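Local structure of UDP-N-acetylglucosamine 2-epimerase (Listeria monocytogenes, 3OT5) at residues 167-181 / 188-200. The protein probably catalyses the reversible epimerisation at C2 of UDP-N-acetylglucosamine to UDP-N-acetylmannosamine. Numbering follows the deposited sequence.
Sequences GVMADIHFSPTKQAK and GKDPATIFVTGNT
H173, F174 and S175 of strand 172-175 pair in parallel with I194, F195 and V196 of strand 194-196, the short axes 4.6 Å apart and 17° from parallel. H173 and S175 give their amides to T193 O and F195 O, while H173 O and S175 O receive F195 N and T197 N. The bond from H173 N to T193 O is almost straight (175° at the hydrogen), whereas the one from S175 N to F195 O is bent and meets its carbonyl tilted from the plane. Helix 178-186 connects the strands, a compact example of the beta-alpha-beta crossover of Rossmann-like folds, and covers the face bearing H173, S175, I194 and V196.

There the extended chain of K181, with CG anti to the backbone N (chi1 177°), lies across I194 and V196. Its CG presses on I194 CG2 at 3.5 Å and its CD on V196 CG2 at 3.5 Å, both tight. The ammonium reaches I194 O weakly, at 3.3 Å from NZ, but its stronger partner is D400, a salt bridge. The other methyl of V196, CG1, meets the backbone of T177, whose OG1 caps the helix through A180 N. On the opposite face I172 CD1 rests 3.7 Å from F195 CE2.

At the start of the strands, H173 lies alongside T193, and one water joins H173 NE2 to T193 OG1, donating to the latter over 2.6 Å. K189 is bent at chi2, its CG near that imidazole and its CE 3.4 Å from G167 O, while NZ pairs with E187.

Strand 194-196 ends the seven-stranded sheet within this chain, and its outward amide at V196 bonds to D400. That carboxylate joins the edge strand to K181, whose aliphatic length packs on the sheet while its charge is probably balanced by the C-terminal segment.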
ATOM      1  N   GLY A 167      -0.711  10.651 -15.341  1.00 38.02           N
ATOM      2  CA  GLY A 167      -2.101  11.064 -15.425  1.00 38.20           C
ATOM      3  C   GLY A 167      -2.494  11.683 -16.762  1.00 38.57           C
ATOM      4  O   GLY A 167      -3.618  11.505 -17.215  1.00 40.39           O
ATOM      5  N   VAL A 168      -1.602  12.411 -17.416  1.00 38.38           N
ATOM      6  CA  VAL A 168      -1.984  13.003 -18.692  1.00 39.62           C
ATOM      7  C   VAL A 168      -1.932  11.943 -19.788  1.00 39.26           C
ATOM      8  O   VAL A 168      -2.760  11.947 -20.706  1.00 39.93           O
ATOM      9  CB  VAL A 168      -1.122  14.235 -19.087  1.00 41.22           C
ATOM     10  CG1 VAL A 168      -1.114  15.249 -17.958  1.00 40.35           C
ATOM     11  CG2 VAL A 168       0.286  13.824 -19.435  1.00 42.66           C
ATOM     12  N   MET A 169      -0.986  11.009 -19.674  1.00 36.64           N
ATOM     13  CA  MET A 169      -0.824   9.967 -20.677  1.00 36.61           C
ATOM     14  C   MET A 169      -1.856   8.863 -20.562  1.00 37.05           C
ATOM     15  O   MET A 169      -2.214   8.248 -21.554  1.00 37.02           O
ATOM     16  CB  MET A 169       0.571   9.356 -20.585  1.00 36.55           C
ATOM     17  CG  MET A 169       1.668  10.350 -20.857  1.00 40.53           C
ATOM     18  SD  MET A 169       3.287   9.597 -20.724  1.00 43.34           S
ATOM     19  CE  MET A 169       3.345   9.147 -18.996  1.00 41.11           C
ATOM     20  N   ALA A 170      -2.335   8.611 -19.351  1.00 36.12           N
ATOM     21  CA  ALA A 170      -3.309   7.546 -19.134  1.00 35.69           C
ATOM     22  C   ALA A 170      -4.614   7.723 -19.908  1.00 37.23           C
ATOM     23  O   ALA A 170      -5.141   8.833 -20.069  1.00 35.20           O
ATOM     24  CB  ALA A 170      -3.612   7.412 -17.635  1.00 34.38           C
ATOM     25  N   ASP A 171      -5.132   6.591 -20.368  1.00 37.51           N
ATOM     26  CA  ASP A 171      -6.394   6.533 -21.068  1.00 38.64           C
ATOM     27  C   ASP A 171      -7.477   6.115 -20.094  1.00 37.26           C
ATOM     28  O   ASP A 171      -8.621   6.437 -20.278  1.00 37.66           O
ATOM     29  CB  ASP A 171      -6.300   5.518 -22.186  1.00 39.96           C
ATOM     30  CG  ASP A 171      -5.301   5.917 -23.219  1.00 41.38           C
ATOM     31  OD1 ASP A 171      -5.472   7.008 -23.800  1.00 48.62           O
ATOM     32  OD2 ASP A 171      -4.374   5.137 -23.469  1.00 43.51           O
ATOM     33  N   ILE A 172      -7.095   5.394 -19.047  1.00 37.34           N
ATOM     34  CA  ILE A 172      -8.048   4.938 -18.054  1.00 37.98           C
ATOM     35  C   ILE A 172      -7.374   5.007 -16.680  1.00 37.80           C
ATOM     36  O   ILE A 172      -6.210   4.630 -16.502  1.00 35.19           O
ATOM     37  CB  ILE A 172      -8.642   3.554 -18.459  1.00 39.49           C
ATOM     38  CG1 ILE A 172      -9.701   3.084 -17.468  1.00 40.89           C
ATOM     39  CG2 ILE A 172      -7.550   2.520 -18.626  1.00 39.01           C
ATOM     40  CD1 ILE A 172     -10.507   1.889 -18.004  1.00 45.86           C
ATOM     41  N   HIS A 173      -8.116   5.549 -15.722  1.00 38.51           N
ATOM     42  CA  HIS A 173      -7.607   5.781 -14.393  1.00 38.43           C
ATOM     43  C   HIS A 173      -8.381   4.986 -13.381  1.00 39.71           C
ATOM     44  O   HIS A 173      -9.618   5.006 -13.365  1.00 43.00           O
ATOM     45  CB  HIS A 173      -7.752   7.267 -14.067  1.00 37.57           C
ATOM     46  CG  HIS A 173      -7.199   8.166 -15.123  1.00 35.87           C
ATOM     47  ND1 HIS A 173      -5.937   8.712 -15.055  1.00 34.91           N
ATOM     48  CD2 HIS A 173      -7.734   8.597 -16.289  1.00 35.15           C
ATOM     49  CE1 HIS A 173      -5.723   9.457 -16.125  1.00 31.29           C
ATOM     50  NE2 HIS A 173      -6.795   9.396 -16.897  1.00 32.36           N
ATOM     51  N   PHE A 174      -7.645   4.295 -12.531  1.00 37.63           N
ATOM     52  CA  PHE A 174      -8.237   3.497 -11.503  1.00 38.84           C
ATOM     53  C   PHE A 174      -7.827   4.196 -10.212  1.00 39.50           C
ATOM     54  O   PHE A 174      -6.733   4.015  -9.715  1.00 39.92           O
ATOM     55  CB  PHE A 174      -7.728   2.057 -11.615  1.00 38.13           C
ATOM     56  CG  PHE A 174      -7.826   1.494 -13.015  1.00 37.15           C
ATOM     57  CD1 PHE A 174      -9.052   1.171 -13.564  1.00 36.44           C
ATOM     58  CD2 PHE A 174      -6.679   1.290 -13.779  1.00 37.72           C
ATOM     59  CE1 PHE A 174      -9.147   0.651 -14.833  1.00 40.19           C
ATOM     60  CE2 PHE A 174      -6.758   0.761 -15.048  1.00 38.32           C
ATOM     61  CZ  PHE A 174      -8.003   0.449 -15.590  1.00 43.00           C
ATOM     62  N   SER A 175      -8.706   5.059  -9.715  1.00 40.66           N
ATOM     63  CA  SER A 175      -8.432   5.821  -8.509  1.00 40.41           C
ATOM     64  C   SER A 175      -8.731   4.997  -7.275  1.00 39.94           C
ATOM     65  O   SER A 175      -9.653   4.191  -7.273  1.00 40.52           O
ATOM     66  CB  SER A 175      -9.270   7.099  -8.485  1.00 41.71           C
ATOM     67  OG  SER A 175      -8.938   7.937  -9.579  1.00 41.80           O
ATOM     68  N   PRO A 176      -7.939   5.185  -6.226  1.00 37.84           N
ATOM     69  CA  PRO A 176      -8.209   4.417  -5.041  1.00 39.62           C
ATOM     70  C   PRO A 176      -9.328   5.040  -4.227  1.00 41.14           C
ATOM     71  O   PRO A 176     -10.001   4.332  -3.487  1.00 43.36           O
ATOM     72  CB  PRO A 176      -6.888   4.488  -4.277  1.00 37.68           C
ATOM     73  CG  PRO A 176      -6.346   5.810  -4.634  1.00 36.04           C
ATOM     74  CD  PRO A 176      -6.741   6.029  -6.072  1.00 37.72           C
ATOM     75  N   THR A 177      -9.551   6.340  -4.390  1.00 41.19           N
ATOM     76  CA  THR A 177     -10.574   7.030  -3.615  1.00 43.39           C
ATOM     77  C   THR A 177     -11.335   8.067  -4.417  1.00 44.72           C
ATOM     78  O   THR A 177     -10.945   8.436  -5.537  1.00 42.40           O
ATOM     79  CB  THR A 177      -9.941   7.779  -2.427  1.00 43.66           C
ATOM     80  OG1 THR A 177      -9.030   8.768  -2.922  1.00 46.67           O
ATOM     81  CG2 THR A 177      -9.189   6.814  -1.512  1.00 44.91           C
ATOM     82  N   LYS A 178     -12.424   8.541  -3.817  1.00 47.14           N
ATOM     83  CA  LYS A 178     -13.255   9.547  -4.432  1.00 49.18           C
ATOM     84  C   LYS A 178     -12.399  10.797  -4.646  1.00 47.72           C
ATOM     85  O   LYS A 178     -12.484  11.437  -5.703  1.00 46.43           O
ATOM     86  CB  LYS A 178     -14.480   9.855  -3.559  1.00 51.77           C
ATOM     87  CG  LYS A 178     -15.474  10.827  -4.212  1.00 57.32           C
ATOM     88  CD  LYS A 178     -16.678  11.118  -3.313  1.00 63.54           C
ATOM     89  CE  LYS A 178     -17.649  12.110  -3.971  1.00 68.47           C
ATOM     90  NZ  LYS A 178     -18.871  12.395  -3.126  1.00 71.06           N
ATOM     91  N   GLN A 179     -11.564  11.110  -3.647  1.00 45.73           N
ATOM     92  CA  GLN A 179     -10.667  12.271  -3.685  1.00 44.44           C
ATOM     93  C   GLN A 179      -9.746  12.232  -4.880  1.00 41.12           C
ATOM     94  O   GLN A 179      -9.584  13.221  -5.562  1.00 42.02           O
ATOM     95  CB  GLN A 179      -9.808  12.317  -2.423  1.00 44.64           C
ATOM     96  CG  GLN A 179      -8.825  13.506  -2.326  1.00 46.99           C
ATOM     97  CD  GLN A 179      -9.517  14.863  -2.340  1.00 53.74           C
ATOM     98  OE1 GLN A 179      -9.971  15.337  -3.384  1.00 55.65           O
ATOM     99  NE2 GLN A 179      -9.538  15.525  -1.185  1.00 56.60           N
ATOM    100  N   ALA A 180      -9.114  11.089  -5.107  1.00 39.95           N
ATOM    101  CA  ALA A 180      -8.205  10.935  -6.242  1.00 38.18           C
ATOM    102  C   ALA A 180      -8.949  11.162  -7.556  1.00 39.10           C
ATOM    103  O   ALA A 180      -8.379  11.691  -8.521  1.00 38.91           O
ATOM    104  CB  ALA A 180      -7.559   9.549  -6.225  1.00 35.49           C
ATOM    105  N   LYS A 181     -10.215  10.759  -7.598  1.00 40.99           N
ATOM    106  CA  LYS A 181     -11.035  10.944  -8.787  1.00 42.82           C
ATOM    107  C   LYS A 181     -11.262  12.428  -9.001  1.00 44.89           C
ATOM    108  O   LYS A 181     -11.068  12.929 -10.106  1.00 45.08           O
ATOM    109  CB  LYS A 181     -12.365  10.180  -8.694  1.00 44.06           C
ATOM    110  CG  LYS A 181     -13.298  10.408  -9.888  1.00 46.87           C
ATOM    111  CD  LYS A 181     -14.414   9.366  -9.944  1.00 54.46           C
ATOM    112  CE  LYS A 181     -15.226   9.459 -11.228  1.00 57.19           C
ATOM    113  NZ  LYS A 181     -16.140   8.282 -11.380  1.00 61.36           N
ATOM    114  N   GLY A 188      -9.361  18.381 -15.525  1.00 54.16           N
ATOM    115  CA  GLY A 188     -10.092  18.251 -16.773  1.00 55.44           C
ATOM    116  C   GLY A 188     -10.133  16.877 -17.413  1.00 54.60           C
ATOM    117  O   GLY A 188     -10.402  16.781 -18.603  1.00 56.53           O
ATOM    118  N   LYS A 189      -9.857  15.810 -16.659  1.00 52.90           N
ATOM    119  CA  LYS A 189      -9.934  14.458 -17.233  1.00 51.20           C
ATOM    120  C   LYS A 189     -11.387  14.076 -17.501  1.00 52.78           C
ATOM    121  O   LYS A 189     -12.304  14.539 -16.819  1.00 52.98           O
ATOM    122  CB  LYS A 189      -9.278  13.384 -16.348  1.00 49.87           C
ATOM    123  CG  LYS A 189      -7.771  13.231 -16.477  1.00 48.01           C
ATOM    124  CD  LYS A 189      -6.981  14.425 -16.020  1.00 48.21           C
ATOM    125  CE  LYS A 189      -5.486  14.134 -16.146  1.00 45.71           C
ATOM    126  NZ  LYS A 189      -4.650  15.274 -15.717  1.00 46.90           N
ATOM    127  N   ASP A 190     -11.576  13.209 -18.491  1.00 52.36           N
ATOM    128  CA  ASP A 190     -12.898  12.753 -18.893  1.00 54.10           C
ATOM    129  C   ASP A 190     -13.475  11.819 -17.824  1.00 53.08           C
ATOM    130  O   ASP A 190     -12.946  10.735 -17.609  1.00 50.86           O
ATOM    131  CB  ASP A 190     -12.786  12.040 -20.250  1.00 54.65           C
ATOM    132  CG  ASP A 190     -14.133  11.655 -20.846  1.00 59.88           C
ATOM    133  OD1 ASP A 190     -14.133  11.154 -21.993  1.00 67.08           O
ATOM    134  OD2 ASP A 190     -15.184  11.855 -20.198  1.00 61.85           O
ATOM    135  N   PRO A 191     -14.570  12.239 -17.155  1.00 53.93           N
ATOM    136  CA  PRO A 191     -15.186  11.402 -16.117  1.00 54.19           C
ATOM    137  C   PRO A 191     -15.394   9.946 -16.549  1.00 53.74           C
ATOM    138  O   PRO A 191     -15.229   9.043 -15.746  1.00 53.97           O
ATOM    139  CB  PRO A 191     -16.556  12.070 -15.867  1.00 57.55           C
ATOM    140  CG  PRO A 191     -16.440  13.470 -16.412  1.00 58.37           C
ATOM    141  CD  PRO A 191     -15.373  13.445 -17.468  1.00 56.73           C
ATOM    142  N   ALA A 192     -15.771   9.727 -17.806  1.00 54.31           N
ATOM    143  CA  ALA A 192     -15.991   8.373 -18.316  1.00 53.69           C
ATOM    144  C   ALA A 192     -14.728   7.494 -18.263  1.00 50.14           C
ATOM    145  O   ALA A 192     -14.817   6.270 -18.366  1.00 49.29           O
ATOM    146  CB  ALA A 192     -16.533   8.426 -19.745  1.00 55.01           C
ATOM    147  N   THR A 193     -13.560   8.103 -18.093  1.00 47.76           N
ATOM    148  CA  THR A 193     -12.319   7.332 -18.045  1.00 44.85           C
ATOM    149  C   THR A 193     -11.780   7.065 -16.621  1.00 43.66           C
ATOM    150  O   THR A 193     -10.774   6.361 -16.459  1.00 40.23           O
ATOM    151  CB  THR A 193     -11.224   8.038 -18.859  1.00 43.75           C
ATOM    152  OG1 THR A 193     -10.873   9.272 -18.229  1.00 41.52           O
ATOM    153  CG2 THR A 193     -11.702   8.294 -20.300  1.00 44.80           C
ATOM    154  N   ILE A 194     -12.441   7.602 -15.598  1.00 44.69           N
ATOM    155  CA  ILE A 194     -11.976   7.417 -14.217  1.00 44.44           C
ATOM    156  C   ILE A 194     -12.873   6.475 -13.432  1.00 45.85           C
ATOM    157  O   ILE A 194     -14.107   6.607 -13.445  1.00 47.92           O
ATOM    158  CB  ILE A 194     -11.939   8.749 -13.447  1.00 45.82           C
ATOM    159  CG1 ILE A 194     -11.137   9.811 -14.202  1.00 45.31           C
ATOM    160  CG2 ILE A 194     -11.339   8.538 -12.065  1.00 44.31           C
ATOM    161  CD1 ILE A 194     -11.351  11.199 -13.634  1.00 46.92           C
ATOM    162  N   PHE A 195     -12.255   5.542 -12.713  1.00 44.27           N
ATOM    163  CA  PHE A 195     -13.011   4.596 -11.907  1.00 44.64           C
ATOM    164  C   PHE A 195     -12.451   4.509 -10.494  1.00 43.89           C
ATOM    165  O   PHE A 195     -11.294   4.164 -10.320  1.00 42.95           O
ATOM    166  CB  PHE A 195     -12.974   3.201 -12.541  1.00 43.85           C
ATOM    167  CG  PHE A 195     -13.593   3.132 -13.899  1.00 45.56           C
ATOM    168  CD1 PHE A 195     -14.932   2.780 -14.049  1.00 51.21           C
ATOM    169  CD2 PHE A 195     -12.852   3.427 -15.032  1.00 47.22           C
ATOM    170  CE1 PHE A 195     -15.509   2.718 -15.299  1.00 51.48           C
ATOM    171  CE2 PHE A 195     -13.431   3.365 -16.300  1.00 48.38           C
ATOM    172  CZ  PHE A 195     -14.755   3.007 -16.430  1.00 49.00           C
ATOM    173  N   VAL A 196     -13.271   4.837  -9.493  1.00 45.04           N
ATOM    174  CA  VAL A 196     -12.860   4.718  -8.107  1.00 43.49           C
ATOM    175  C   VAL A 196     -13.026   3.234  -7.855  1.00 44.38           C
ATOM    176  O   VAL A 196     -14.133   2.723  -7.778  1.00 45.32           O
ATOM    177  CB  VAL A 196     -13.751   5.506  -7.121  1.00 45.69           C
ATOM    178  CG1 VAL A 196     -13.226   5.321  -5.662  1.00 41.04           C
ATOM    179  CG2 VAL A 196     -13.794   6.975  -7.487  1.00 42.32           C
ATOM    180  N   THR A 197     -11.909   2.546  -7.728  1.00 43.20           N
ATOM    181  CA  THR A 197     -11.902   1.108  -7.547  1.00 43.07           C
ATOM    182  C   THR A 197     -11.480   0.643  -6.164  1.00 43.36           C
ATOM    183  O   THR A 197     -11.701  -0.514  -5.799  1.00 42.92           O
ATOM    184  CB  THR A 197     -10.856   0.533  -8.505  1.00 42.14           C
ATOM    185  OG1 THR A 197      -9.575   1.079  -8.161  1.00 37.84           O
ATOM    186  CG2 THR A 197     -11.192   0.912  -9.948  1.00 38.91           C
ATOM    187  N   GLY A 198     -10.896   1.546  -5.388  1.00 43.64           N
ATOM    188  CA  GLY A 198     -10.343   1.178  -4.081  1.00 44.14           C
ATOM    189  C   GLY A 198      -8.869   0.887  -4.342  1.00 41.47           C
ATOM    190  O   GLY A 198      -8.399   0.976  -5.480  1.00 42.63           O
ATOM    191  N   ASN A 199      -8.162   0.504  -3.287  0.50 43.25           N
ATOM    192  CA  ASN A 199      -6.736   0.205  -3.338  0.50 41.15           C
ATOM    193  C   ASN A 199      -6.442  -1.293  -3.471  0.50 40.70           C
ATOM    194  O   ASN A 199      -6.889  -2.077  -2.635  0.50 40.00           O
ATOM    195  CB  ASN A 199      -6.097   0.732  -2.046  0.50 40.13           C
ATOM    196  CG  ASN A 199      -4.615   0.428  -1.949  0.50 38.96           C
ATOM    197  OD1 ASN A 199      -4.050  -0.274  -2.795  0.50 36.83           O
ATOM    198  ND2 ASN A 199      -3.977   0.946  -0.906  0.50 33.27           N
ATOM    199  N   THR A 200      -5.699  -1.700  -4.507  1.00 40.11           N
ATOM    200  CA  THR A 200      -5.359  -3.134  -4.664  1.00 40.37           C
ATOM    201  C   THR A 200      -4.537  -3.741  -3.503  1.00 39.74           C
ATOM    202  O   THR A 200      -4.508  -4.959  -3.329  1.00 39.19           O
ATOM    203  CB  THR A 200      -4.655  -3.431  -6.009  1.00 41.49           C
ATOM    204  OG1 THR A 200      -3.475  -2.630  -6.136  1.00 39.75           O
ATOM    205  CG2 THR A 200      -5.599  -3.148  -7.195  1.00 43.58           C
TER
HETATM  206  O   HOH W   1      -8.629   9.893 -19.351  1.00 47.37           O